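Local coordinates for protein nitrilotriacetate monooxygenase (Burkholderia pseudomallei, PDB 3SDO) that probably acts as an FMN-dependent monooxygenase of the NtaA/SnaA/DszA family, built on the TIM barrel of the bacterial-luciferase group, at residues E376-E381 with D410-V415; P271-I276 with S380-W385; A52-A57 with F394-P399. One frame throughout, in Å; residues are numbered along the deposited sequence.

Interaction 1 of 3, residues E376-E381 with D410-V415; sequences EAVASE and DHVLPV. With EDO (1,2-ethanediol), chain D.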
ATOM      1  N   GLU A 376     -26.029 -26.814  -7.795  1.00 21.46           N
ATOM      2  CA  GLU A 376     -26.218 -27.133  -9.214  1.00 20.95           C
ATOM      3  C   GLU A 376     -26.931 -25.993  -9.926  1.00 19.84           C
ATOM      4  O   GLU A 376     -26.516 -25.592 -11.013  1.00 19.36           O
ATOM      5  CB  GLU A 376     -27.020 -28.428  -9.415  1.00 22.13           C
ATOM      6  CG  GLU A 376     -26.312 -29.715  -9.075  1.00 25.02           C
ATOM      7  CD  GLU A 376     -25.244 -30.138 -10.059  1.00 26.97           C
ATOM      8  OE1 GLU A 376     -25.036 -29.484 -11.114  1.00 25.48           O
ATOM      9  OE2 GLU A 376     -24.588 -31.150  -9.734  1.00 27.08           O
ATOM     10  N   ALA A 377     -28.003 -25.464  -9.324  1.00 19.51           N
ATOM     11  CA  ALA A 377     -28.769 -24.387  -9.978  1.00 19.63           C
ATOM     12  C   ALA A 377     -27.927 -23.140 -10.147  1.00 19.74           C
ATOM     13  O   ALA A 377     -27.959 -22.508 -11.200  1.00 20.29           O
ATOM     14  CB  ALA A 377     -30.071 -24.057  -9.207  1.00 19.62           C
ATOM     15  N   VAL A 378     -27.168 -22.782  -9.110  1.00 19.46           N
ATOM     16  CA  VAL A 378     -26.323 -21.595  -9.160  1.00 19.45           C
ATOM     17  C   VAL A 378     -25.188 -21.768 -10.183  1.00 18.55           C
ATOM     18  O   VAL A 378     -24.854 -20.838 -10.925  1.00 18.13           O
ATOM     19  CB  VAL A 378     -25.765 -21.257  -7.727  1.00 19.91           C
ATOM     20  CG1 VAL A 378     -24.612 -20.250  -7.797  1.00 20.14           C
ATOM     21  CG2 VAL A 378     -26.912 -20.743  -6.828  1.00 19.14           C
ATOM     22  N   ALA A 379     -24.597 -22.963 -10.226  1.00 18.55           N
ATOM     23  CA  ALA A 379     -23.582 -23.281 -11.246  1.00 18.07           C
ATOM     24  C   ALA A 379     -24.161 -23.190 -12.666  1.00 17.84           C
ATOM     25  O   ALA A 379     -23.507 -22.650 -13.565  1.00 17.70           O
ATOM     26  CB  ALA A 379     -22.953 -24.672 -11.007  1.00 17.21           C
ATOM     27  N   SER A 380     -25.379 -23.708 -12.849  1.00 17.91           N
ATOM     28  CA  SER A 380     -26.057 -23.658 -14.131  1.00 17.76           C
ATOM     29  C   SER A 380     -26.229 -22.208 -14.632  1.00 17.58           C
ATOM     30  O   SER A 380     -26.073 -21.953 -15.815  1.00 16.57           O
ATOM     31  CB  SER A 380     -27.412 -24.372 -14.085  1.00 18.43           C
ATOM     32  OG  SER A 380     -27.249 -25.790 -14.047  1.00 19.30           O
ATOM     33  N   GLU A 381     -26.539 -21.282 -13.724  1.00 17.78           N
ATOM     34  CA  GLU A 381     -26.724 -19.870 -14.092  1.00 18.29           C
ATOM     35  C   GLU A 381     -25.383 -19.226 -14.465  1.00 18.34           C
ATOM     36  O   GLU A 381     -25.300 -18.479 -15.439  1.00 18.94           O
ATOM     37  CB  GLU A 381     -27.393 -19.115 -12.940  1.00 18.95           C
ATOM     38  CG  GLU A 381     -27.656 -17.647 -13.201  1.00 18.44           C
ATOM     39  CD  GLU A 381     -28.728 -17.378 -14.256  1.00 18.75           C
ATOM     40  OE1 GLU A 381     -29.341 -18.330 -14.789  1.00 19.26           O
ATOM     41  OE2 GLU A 381     -28.958 -16.183 -14.546  1.00 18.04           O
ATOM     42  N   ASP A 410     -16.571 -24.481  -1.201  1.00 23.82           N
ATOM     43  CA  ASP A 410     -16.813 -25.868  -0.824  1.00 24.41           C
ATOM     44  C   ASP A 410     -17.916 -26.527  -1.661  1.00 24.34           C
ATOM     45  O   ASP A 410     -17.873 -27.733  -1.899  1.00 23.67           O
ATOM     46  CB  ASP A 410     -17.131 -25.972   0.674  1.00 25.79           C
ATOM     47  CG  ASP A 410     -15.917 -25.689   1.560  1.00 26.81           C
ATOM     48  OD1 ASP A 410     -14.771 -25.568   1.065  1.00 30.23           O
ATOM     49  OD2 ASP A 410     -16.109 -25.582   2.770  1.00 32.05           O
ATOM     50  N   HIS A 411     -18.883 -25.744  -2.130  1.00 24.31           N
ATOM     51  CA  HIS A 411     -20.065 -26.313  -2.765  1.00 24.76           C
ATOM     52  C   HIS A 411     -20.272 -25.949  -4.223  1.00 23.19           C
ATOM     53  O   HIS A 411     -20.723 -26.776  -4.978  1.00 24.14           O
ATOM     54  CB  HIS A 411     -21.297 -26.005  -1.932  1.00 25.85           C
ATOM     55  CG  HIS A 411     -21.191 -26.541  -0.546  1.00 31.65           C
ATOM     56  ND1 HIS A 411     -21.023 -25.728   0.554  1.00 38.93           N
ATOM     57  CD2 HIS A 411     -21.099 -27.814  -0.094  1.00 36.34           C
ATOM     58  CE1 HIS A 411     -20.896 -26.478   1.636  1.00 41.03           C
ATOM     59  NE2 HIS A 411     -20.935 -27.749   1.269  1.00 41.96           N
ATOM     60  N   VAL A 412     -19.932 -24.738  -4.639  1.00 21.56           N
ATOM     61  CA  VAL A 412     -20.131 -24.367  -6.028  1.00 19.87           C
ATOM     62  C   VAL A 412     -18.974 -24.782  -6.940  1.00 19.56           C
ATOM     63  O   VAL A 412     -19.205 -25.406  -7.997  1.00 17.95           O
ATOM     64  CB  VAL A 412     -20.447 -22.874  -6.191  1.00 19.99           C
ATOM     65  CG1 VAL A 412     -20.680 -22.575  -7.638  1.00 18.82           C
ATOM     66  CG2 VAL A 412     -21.690 -22.506  -5.357  1.00 19.54           C
ATOM     67  N   LEU A 413     -17.736 -24.478  -6.544  1.00 18.89           N
ATOM     68  CA  LEU A 413     -16.606 -24.769  -7.423  1.00 18.55           C
ATOM     69  C   LEU A 413     -16.495 -26.248  -7.813  1.00 18.99           C
ATOM     70  O   LEU A 413     -16.214 -26.541  -8.961  1.00 19.30           O
ATOM     71  CB  LEU A 413     -15.284 -24.222  -6.847  1.00 18.49           C
ATOM     72  CG  LEU A 413     -15.158 -22.683  -6.813  1.00 19.37           C
ATOM     73  CD1 LEU A 413     -13.790 -22.209  -6.232  1.00 19.35           C
ATOM     74  CD2 LEU A 413     -15.377 -22.075  -8.209  1.00 19.51           C
ATOM     75  N   PRO A 414     -16.708 -27.192  -6.868  1.00 19.94           N
ATOM     76  CA  PRO A 414     -16.638 -28.611  -7.230  1.00 20.12           C
ATOM     77  C   PRO A 414     -17.699 -29.057  -8.240  1.00 20.33           C
ATOM     78  O   PRO A 414     -17.431 -29.928  -9.046  1.00 20.87           O
ATOM     79  CB  PRO A 414     -16.834 -29.315  -5.882  1.00 21.11           C
ATOM     80  CG  PRO A 414     -16.328 -28.324  -4.907  1.00 20.49           C
ATOM     81  CD  PRO A 414     -16.837 -27.033  -5.413  1.00 19.54           C
ATOM     82  N   VAL A 415     -18.891 -28.472  -8.191  1.00 20.42           N
ATOM     83  CA  VAL A 415     -19.919 -28.702  -9.208  1.00 19.86           C
ATOM     84  C   VAL A 415     -19.466 -28.156 -10.559  1.00 19.42           C
ATOM     85  O   VAL A 415     -19.561 -28.838 -11.574  1.00 19.42           O
ATOM     86  CB  VAL A 415     -21.272 -28.047  -8.820  1.00 20.13           C
ATOM     87  CG1 VAL A 415     -22.278 -28.115 -10.000  1.00 18.40           C
ATOM     88  CG2 VAL A 415     -21.826 -28.697  -7.549  1.00 21.64           C
TER
HETATM   89  C1  EDO D 451     -22.388 -32.709 -12.026  1.00 34.14           C
HETATM   90  O1  EDO D 451     -22.564 -31.888 -10.844  1.00 32.81           O
HETATM   91  C2  EDO D 451     -23.634 -32.853 -12.896  1.00 32.12           C
HETATM   92  O2  EDO D 451     -24.301 -31.605 -13.154  1.00 30.19           O
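E376 and V415 bring their CA atoms to within 6.5 Å of each other; one turn later on the first helix and one turn earlier on the second, A379 and V412 form the other near pair, at 6.3 Å between CA atoms. This is helix-helix packing in the outer layer of a TIM barrel, joining helix 375-387 to helix 401-418. The axes of the two short segments come within 9.1 Å and cross at -55°. In segment 410-415 a wider pi-type turn spans 410-412 and the helix kinks at P414, whose ring nitrogen has no hydrogen to give to the preceding turn.

A small alanine beside beta-branched valines suits this spacing. A379 brings a lone methyl, and its CB rests 3.7 Å from CG1 of V415, the branch anti to its backbone N (chi1 171°). At the inner end of the contact the branched chains of V378 and V412 face each other more loosely, CG1 of the former lying 4.4 Å from CG2 of the latter. Both also touch V277 of strand 268-277, which closes the bottom of this apolar patch.

The CA-CB bond of E376 points away from the other helix, but the chain bends at chi2 (-73°) and swings the carboxylate back, to lie obliquely across V415 with OE1 3.3 Å from V415 CG1. A long, flexible acid fits this border, one oxygen against a valine methyl while the group keeps polar partners. R419 forms a salt bridge with the same OE1 and also bonds S380 OG, which should favour the ionised acid. A 1,2-ethanediol molecule, probably from the crystallisation liquor, donates from its O2 to E376 OE1 over 3.0 Å.

Interaction 2 of 3, residues P271-I276 with S380-W385; sequences PGIGPI and SEMIRW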
ATOM      1  N   PRO A 271     -18.286  -9.887 -14.703  1.00 20.27           N
ATOM      2  CA  PRO A 271     -19.332  -9.221 -13.937  1.00 20.58           C
ATOM      3  C   PRO A 271     -19.307  -9.661 -12.490  1.00 19.81           C
ATOM      4  O   PRO A 271     -18.891 -10.777 -12.200  1.00 19.52           O
ATOM      5  CB  PRO A 271     -20.631  -9.664 -14.604  1.00 20.65           C
ATOM      6  CG  PRO A 271     -20.288 -10.669 -15.569  1.00 21.69           C
ATOM      7  CD  PRO A 271     -18.818 -10.850 -15.667  1.00 20.49           C
ATOM      8  N   GLY A 272     -19.724  -8.760 -11.614  1.00 19.71           N
ATOM      9  CA  GLY A 272     -19.848  -9.005 -10.196  1.00 19.72           C
ATOM     10  C   GLY A 272     -21.120  -9.726  -9.849  1.00 20.70           C
ATOM     11  O   GLY A 272     -22.186  -9.392 -10.375  1.00 20.99           O
ATOM     12  N   ILE A 273     -21.001 -10.746  -9.003  1.00 20.01           N
ATOM     13  CA  ILE A 273     -22.136 -11.516  -8.557  1.00 21.25           C
ATOM     14  C   ILE A 273     -21.902 -11.864  -7.110  1.00 21.85           C
ATOM     15  O   ILE A 273     -20.740 -11.882  -6.649  1.00 21.47           O
ATOM     16  CB  ILE A 273     -22.351 -12.823  -9.368  1.00 21.95           C
ATOM     17  CG1 ILE A 273     -21.110 -13.727  -9.322  1.00 21.90           C
ATOM     18  CG2 ILE A 273     -22.675 -12.490 -10.805  1.00 21.89           C
ATOM     19  CD1 ILE A 273     -21.348 -15.147  -9.905  1.00 21.75           C
ATOM     20  N   GLY A 274     -23.008 -12.108  -6.409  1.00 22.22           N
ATOM     21  CA  GLY A 274     -23.018 -12.439  -4.988  1.00 22.92           C
ATOM     22  C   GLY A 274     -23.916 -13.622  -4.683  1.00 22.84           C
ATOM     23  O   GLY A 274     -24.975 -13.462  -4.085  1.00 22.67           O
ATOM     24  N   PRO A 275     -23.497 -14.821  -5.082  1.00 22.88           N
ATOM     25  CA  PRO A 275     -24.342 -16.005  -4.923  1.00 23.19           C
ATOM     26  C   PRO A 275     -24.537 -16.460  -3.477  1.00 23.33           C
ATOM     27  O   PRO A 275     -23.625 -16.359  -2.670  1.00 22.26           O
ATOM     28  CB  PRO A 275     -23.574 -17.076  -5.703  1.00 23.21           C
ATOM     29  CG  PRO A 275     -22.148 -16.590  -5.667  1.00 22.85           C
ATOM     30  CD  PRO A 275     -22.259 -15.139  -5.819  1.00 23.07           C
ATOM     31  N   ILE A 276     -25.712 -17.009  -3.191  1.00 23.21           N
ATOM     32  CA  ILE A 276     -26.031 -17.577  -1.897  1.00 23.75           C
ATOM     33  C   ILE A 276     -26.564 -18.983  -2.117  1.00 24.83           C
ATOM     34  O   ILE A 276     -27.580 -19.169  -2.803  1.00 24.82           O
ATOM     35  CB  ILE A 276     -27.109 -16.733  -1.183  1.00 23.69           C
ATOM     36  CG1 ILE A 276     -26.650 -15.274  -1.051  1.00 22.69           C
ATOM     37  CG2 ILE A 276     -27.468 -17.342   0.187  1.00 24.12           C
ATOM     38  CD1 ILE A 276     -27.681 -14.361  -0.334  1.00 22.90           C
ATOM     39  N   SER A 380     -25.379 -23.708 -12.849  1.00 17.91           N
ATOM     40  CA  SER A 380     -26.057 -23.658 -14.131  1.00 17.76           C
ATOM     41  C   SER A 380     -26.229 -22.208 -14.632  1.00 17.58           C
ATOM     42  O   SER A 380     -26.073 -21.953 -15.815  1.00 16.57           O
ATOM     43  CB  SER A 380     -27.412 -24.372 -14.085  1.00 18.43           C
ATOM     44  OG  SER A 380     -27.249 -25.790 -14.047  1.00 19.30           O
ATOM     45  N   GLU A 381     -26.539 -21.282 -13.724  1.00 17.78           N
ATOM     46  CA  GLU A 381     -26.724 -19.870 -14.092  1.00 18.29           C
ATOM     47  C   GLU A 381     -25.383 -19.226 -14.465  1.00 18.34           C
ATOM     48  O   GLU A 381     -25.300 -18.479 -15.439  1.00 18.94           O
ATOM     49  CB  GLU A 381     -27.393 -19.115 -12.940  1.00 18.95           C
ATOM     50  CG  GLU A 381     -27.656 -17.647 -13.201  1.00 18.44           C
ATOM     51  CD  GLU A 381     -28.728 -17.378 -14.256  1.00 18.75           C
ATOM     52  OE1 GLU A 381     -29.341 -18.330 -14.789  1.00 19.26           O
ATOM     53  OE2 GLU A 381     -28.958 -16.183 -14.546  1.00 18.04           O
ATOM     54  N   MET A 382     -24.333 -19.528 -13.716  1.00 18.84           N
ATOM     55  CA  MET A 382     -22.985 -19.062 -14.079  1.00 18.99           C
ATOM     56  C   MET A 382     -22.585 -19.581 -15.444  1.00 18.70           C
ATOM     57  O   MET A 382     -22.025 -18.834 -16.256  1.00 18.62           O
ATOM     58  CB  MET A 382     -21.927 -19.476 -13.043  1.00 18.55           C
ATOM     59  CG  MET A 382     -22.140 -18.813 -11.676  1.00 22.13           C
ATOM     60  SD  MET A 382     -21.001 -19.403 -10.391  1.00 26.47           S
ATOM     61  CE  MET A 382     -21.817 -18.635  -8.987  1.00 31.87           C
ATOM     62  N   ILE A 383     -22.849 -20.866 -15.685  1.00 18.62           N
ATOM     63  CA  ILE A 383     -22.558 -21.482 -16.982  1.00 18.03           C
ATOM     64  C   ILE A 383     -23.346 -20.783 -18.071  1.00 18.82           C
ATOM     65  O   ILE A 383     -22.823 -20.503 -19.140  1.00 18.55           O
ATOM     66  CB  ILE A 383     -22.853 -22.985 -16.976  1.00 18.49           C
ATOM     67  CG1 ILE A 383     -21.750 -23.722 -16.193  1.00 18.23           C
ATOM     68  CG2 ILE A 383     -23.047 -23.522 -18.441  1.00 17.65           C
ATOM     69  CD1 ILE A 383     -22.110 -25.162 -15.714  1.00 18.54           C
ATOM     70  N   ARG A 384     -24.602 -20.464 -17.785  1.00 19.42           N
ATOM     71  CA  ARG A 384     -25.436 -19.754 -18.748  1.00 19.41           C
ATOM     72  C   ARG A 384     -24.823 -18.399 -19.129  1.00 19.48           C
ATOM     73  O   ARG A 384     -24.742 -18.061 -20.325  1.00 19.18           O
ATOM     74  CB  ARG A 384     -26.851 -19.551 -18.199  1.00 19.92           C
ATOM     75  CG  ARG A 384     -27.760 -18.771 -19.137  1.00 20.77           C
ATOM     76  CD  ARG A 384     -29.198 -18.755 -18.671  1.00 22.66           C
ATOM     77  NE  ARG A 384     -29.432 -17.654 -17.754  1.00 22.64           N
ATOM     78  CZ  ARG A 384     -29.879 -16.446 -18.088  1.00 23.37           C
ATOM     79  NH1 ARG A 384     -30.138 -16.140 -19.353  1.00 24.64           N
ATOM     80  NH2 ARG A 384     -30.061 -15.523 -17.134  1.00 21.97           N
ATOM     81  N   TRP A 385     -24.388 -17.631 -18.124  1.00 19.18           N
ATOM     82  CA  TRP A 385     -23.787 -16.311 -18.388  1.00 19.65           C
ATOM     83  C   TRP A 385     -22.549 -16.428 -19.279  1.00 19.90           C
ATOM     84  O   TRP A 385     -22.337 -15.608 -20.166  1.00 20.31           O
ATOM     85  CB  TRP A 385     -23.404 -15.595 -17.079  1.00 19.86           C
ATOM     86  CG  TRP A 385     -24.570 -14.949 -16.381  1.00 17.81           C
ATOM     87  CD1 TRP A 385     -25.770 -15.525 -16.102  1.00 19.58           C
ATOM     88  CD2 TRP A 385     -24.643 -13.611 -15.882  1.00 18.96           C
ATOM     89  NE1 TRP A 385     -26.593 -14.639 -15.469  1.00 19.36           N
ATOM     90  CE2 TRP A 385     -25.931 -13.446 -15.323  1.00 20.10           C
ATOM     91  CE3 TRP A 385     -23.745 -12.535 -15.839  1.00 21.09           C
ATOM     92  CZ2 TRP A 385     -26.341 -12.255 -14.724  1.00 20.81           C
ATOM     93  CZ3 TRP A 385     -24.163 -11.341 -15.252  1.00 20.41           C
ATOM     94  CH2 TRP A 385     -25.451 -11.217 -14.694  1.00 20.40           C
TER
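M382 and W385, one turn apart on helix 375-387, are the two side chains that meet segment P271-I276, in a beta-alpha packing of the TIM barrel. The strand's alternation presents P271 and I273 to the helix, and P275, in the break that follows, points the same way; G272 and G274 fall between them. Even so the backbones stay well apart, 9.4 Å between the CA atoms of I273 and M382, and long side chains must bridge the gap.

M382 does so with a chain extended beyond CG. Its CE methyl seats in the shallow dip where I273 and P275 meet, 3.6 Å from I273 CD1 and 3.9 Å from P275 CG. I273 helps by placing CG1 between its backbone N and carbonyl carbon (chi1 57°), and the slender, unbranched thioether suits the dip. The broad indole of W385 takes the other bump: P271 CG lies at the ring's edge, near its plane, 3.9 Å from CE3.

The polar edge of the indole is turned to E381. R384 forms a side-on salt bridge with this carboxylate, NE to OE1 and NH2 to OE2, and W385 NE1 donates to the same OE2 over 3.0 Å, from the face of the carboxylate that R384 NH2 also uses.

Interaction 3 of 3, residues A52-A57 with F394-P399; sequences AGIAFA and FMLGLP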
ATOM      1  N   ALA A  52      -8.610 -22.803  -3.275  1.00 19.29           N
ATOM      2  CA  ALA A  52      -9.716 -23.251  -4.133  1.00 18.96           C
ATOM      3  C   ALA A  52      -9.451 -23.003  -5.628  1.00 18.92           C
ATOM      4  O   ALA A  52     -10.249 -23.390  -6.496  1.00 19.29           O
ATOM      5  CB  ALA A  52     -11.007 -22.524  -3.696  1.00 18.97           C
ATOM      6  N   GLY A  53      -8.350 -22.334  -5.934  1.00 18.67           N
ATOM      7  CA  GLY A  53      -8.026 -22.004  -7.316  1.00 19.00           C
ATOM      8  C   GLY A  53      -8.625 -20.714  -7.855  1.00 18.41           C
ATOM      9  O   GLY A  53      -8.627 -20.486  -9.067  1.00 18.70           O
ATOM     10  N   ILE A  54      -9.100 -19.850  -6.970  1.00 17.68           N
ATOM     11  CA  ILE A  54      -9.540 -18.521  -7.373  1.00 17.31           C
ATOM     12  C   ILE A  54      -8.313 -17.720  -7.843  1.00 16.71           C
ATOM     13  O   ILE A  54      -7.264 -17.735  -7.225  1.00 15.67           O
ATOM     14  CB  ILE A  54     -10.355 -17.829  -6.237  1.00 16.64           C
ATOM     15  CG1 ILE A  54     -11.678 -18.559  -6.061  1.00 17.89           C
ATOM     16  CG2 ILE A  54     -10.633 -16.361  -6.547  1.00 16.87           C
ATOM     17  CD1 ILE A  54     -12.562 -18.052  -4.906  1.00 17.04           C
ATOM     18  N   ALA A  55      -8.451 -17.049  -8.971  1.00 17.25           N
ATOM     19  CA  ALA A  55      -7.282 -16.458  -9.675  1.00 16.81           C
ATOM     20  C   ALA A  55      -6.707 -15.209  -9.000  1.00 16.61           C
ATOM     21  O   ALA A  55      -5.502 -14.960  -9.071  1.00 16.46           O
ATOM     22  CB  ALA A  55      -7.673 -16.098 -11.093  1.00 17.34           C
ATOM     23  N   PHE A  56      -7.563 -14.372  -8.420  1.00 16.30           N
ATOM     24  CA  PHE A  56      -7.067 -13.130  -7.798  1.00 16.31           C
ATOM     25  C   PHE A  56      -7.953 -12.680  -6.640  1.00 16.48           C
ATOM     26  O   PHE A  56      -9.139 -13.007  -6.598  1.00 16.60           O
ATOM     27  CB  PHE A  56      -6.870 -11.991  -8.838  1.00 15.52           C
ATOM     28  CG  PHE A  56      -8.105 -11.581  -9.537  1.00 16.34           C
ATOM     29  CD1 PHE A  56      -8.554 -12.291 -10.628  1.00 14.97           C
ATOM     30  CD2 PHE A  56      -8.864 -10.489  -9.092  1.00 14.85           C
ATOM     31  CE1 PHE A  56      -9.729 -11.918 -11.281  1.00 17.31           C
ATOM     32  CE2 PHE A  56     -10.023 -10.128  -9.732  1.00 17.56           C
ATOM     33  CZ  PHE A  56     -10.469 -10.844 -10.820  1.00 17.39           C
ATOM     34  N   ALA A  57      -7.332 -11.991  -5.685  1.00 15.84           N
ATOM     35  CA  ALA A  57      -8.024 -11.231  -4.650  1.00 16.04           C
ATOM     36  C   ALA A  57      -8.026  -9.771  -5.097  1.00 16.72           C
ATOM     37  O   ALA A  57      -7.003  -9.279  -5.590  1.00 16.91           O
ATOM     38  CB  ALA A  57      -7.304 -11.390  -3.275  1.00 16.40           C
ATOM     39  N   PHE A 394     -16.047 -14.337 -13.280  1.00 17.49           N
ATOM     40  CA  PHE A 394     -16.845 -13.551 -12.354  1.00 18.24           C
ATOM     41  C   PHE A 394     -16.020 -12.927 -11.238  1.00 18.21           C
ATOM     42  O   PHE A 394     -15.069 -13.522 -10.756  1.00 18.58           O
ATOM     43  CB  PHE A 394     -17.928 -14.409 -11.720  1.00 18.01           C
ATOM     44  CG  PHE A 394     -18.885 -14.981 -12.704  1.00 18.61           C
ATOM     45  CD1 PHE A 394     -19.954 -14.237 -13.145  1.00 20.03           C
ATOM     46  CD2 PHE A 394     -18.707 -16.267 -13.201  1.00 19.42           C
ATOM     47  CE1 PHE A 394     -20.851 -14.764 -14.094  1.00 18.87           C
ATOM     48  CE2 PHE A 394     -19.581 -16.787 -14.139  1.00 20.98           C
ATOM     49  CZ  PHE A 394     -20.670 -16.026 -14.570  1.00 18.09           C
ATOM     50  N   MET A 395     -16.415 -11.732 -10.834  1.00 18.91           N
ATOM     51  CA  MET A 395     -15.904 -11.099  -9.619  1.00 20.40           C
ATOM     52  C   MET A 395     -16.862 -11.429  -8.474  1.00 20.72           C
ATOM     53  O   MET A 395     -17.992 -10.935  -8.453  1.00 21.59           O
ATOM     54  CB  MET A 395     -15.822  -9.587  -9.833  1.00 20.64           C
ATOM     55  CG  MET A 395     -15.148  -8.804  -8.721  1.00 26.37           C
ATOM     56  SD  MET A 395     -13.336  -8.856  -8.790  1.00 34.74           S
ATOM     57  CE  MET A 395     -12.957  -7.864 -10.274  1.00 29.97           C
ATOM     58  N   LEU A 396     -16.417 -12.237  -7.522  1.00 21.37           N
ATOM     59  CA  LEU A 396     -17.260 -12.640  -6.397  1.00 21.82           C
ATOM     60  C   LEU A 396     -17.290 -11.534  -5.364  1.00 22.49           C
ATOM     61  O   LEU A 396     -16.253 -11.174  -4.811  1.00 21.88           O
ATOM     62  CB  LEU A 396     -16.746 -13.930  -5.776  1.00 21.94           C
ATOM     63  CG  LEU A 396     -16.670 -15.094  -6.753  1.00 24.02           C
ATOM     64  CD1 LEU A 396     -15.677 -16.140  -6.242  1.00 24.18           C
ATOM     65  CD2 LEU A 396     -18.072 -15.692  -6.961  1.00 24.73           C
ATOM     66  N   GLY A 397     -18.486 -10.986  -5.143  1.00 22.20           N
ATOM     67  CA  GLY A 397     -18.728  -9.970  -4.127  1.00 22.24           C
ATOM     68  C   GLY A 397     -19.723 -10.533  -3.145  1.00 22.46           C
ATOM     69  O   GLY A 397     -20.915 -10.245  -3.239  1.00 22.40           O
ATOM     70  N   LEU A 398     -19.243 -11.353  -2.209  1.00 21.63           N
ATOM     71  CA  LEU A 398     -20.151 -12.118  -1.362  1.00 21.69           C
ATOM     72  C   LEU A 398     -20.715 -11.231  -0.253  1.00 20.83           C
ATOM     73  O   LEU A 398     -19.988 -10.444   0.347  1.00 20.72           O
ATOM     74  CB  LEU A 398     -19.476 -13.363  -0.796  1.00 22.31           C
ATOM     75  CG  LEU A 398     -19.146 -14.350  -1.923  1.00 24.67           C
ATOM     76  CD1 LEU A 398     -17.854 -15.089  -1.661  1.00 24.12           C
ATOM     77  CD2 LEU A 398     -20.345 -15.294  -2.183  1.00 26.03           C
ATOM     78  N   PRO A 399     -22.029 -11.347   0.013  1.00 19.86           N
ATOM     79  CA  PRO A 399     -22.645 -10.483   1.008  1.00 19.98           C
ATOM     80  C   PRO A 399     -21.906 -10.510   2.370  1.00 19.79           C
ATOM     81  O   PRO A 399     -21.711  -9.470   2.995  1.00 19.29           O
ATOM     82  CB  PRO A 399     -24.078 -11.049   1.120  1.00 20.82           C
ATOM     83  CG  PRO A 399     -24.348 -11.630  -0.168  1.00 20.23           C
ATOM     84  CD  PRO A 399     -23.022 -12.219  -0.634  1.00 20.16           C
TER
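F56 and M395 are brought together by different choices at chi1. In F56 CG sits between the backbone N and the carbonyl carbon (chi1 61°), whereas M395 sends CG anti to its N (chi1 -173°) and then curls through bends at chi2 and chi3. The curl carries the thioether to the rim of the phenyl ring, the two chains crossing at about a right angle. SD lies 3.7 Å from F56 CE2 and approaches obliquely, 4.9 Å from the ring centroid; the CE methyl meets the ring at its edge, in plane. This is a Met-aromatic contact, and a flexible, polarisable methionine is suited to fit itself round a rigid ring. The M395 side chain is about 9 Å from that of T98, a predicted FMN-binding residue.

A second touch is purely aliphatic: I54 CD1 meets L396 CD1 at 3.9 Å, just before strand 56-59 begins. Just ahead, G53 has the positive phi of a Schellman motif that ends helix 39-51.

Strand 11-15 runs between strands 56-59 and 393-396 in the TIM barrel. M395 and F56 meet on the inner side, where F56 also touches F217 and F270, while L396 packs outward on F408 of helix 401-418.

In the fold
All three interactions are mainly apolar and belong to one corner of the barrel, at successive depths. Interaction 1, the outermost, joins two helices and is the one with an exposed, charged residue in the contact itself, whereas the ion pair of interaction 2 stays within helix 375-387. Interaction 2 lies one layer in, its touching residues all buried; it shares that helix with interaction 1, and V378 packs on P275 where they adjoin. Interaction 3 is nearest the chain's centre, joining strand 393-396 to the start of strand 56-59 and the loop before it. Backbone bonding joins interactions 2 and 3, while L413, on the segment 410-415 but outside the contact itself, packs on I54 of interaction 3.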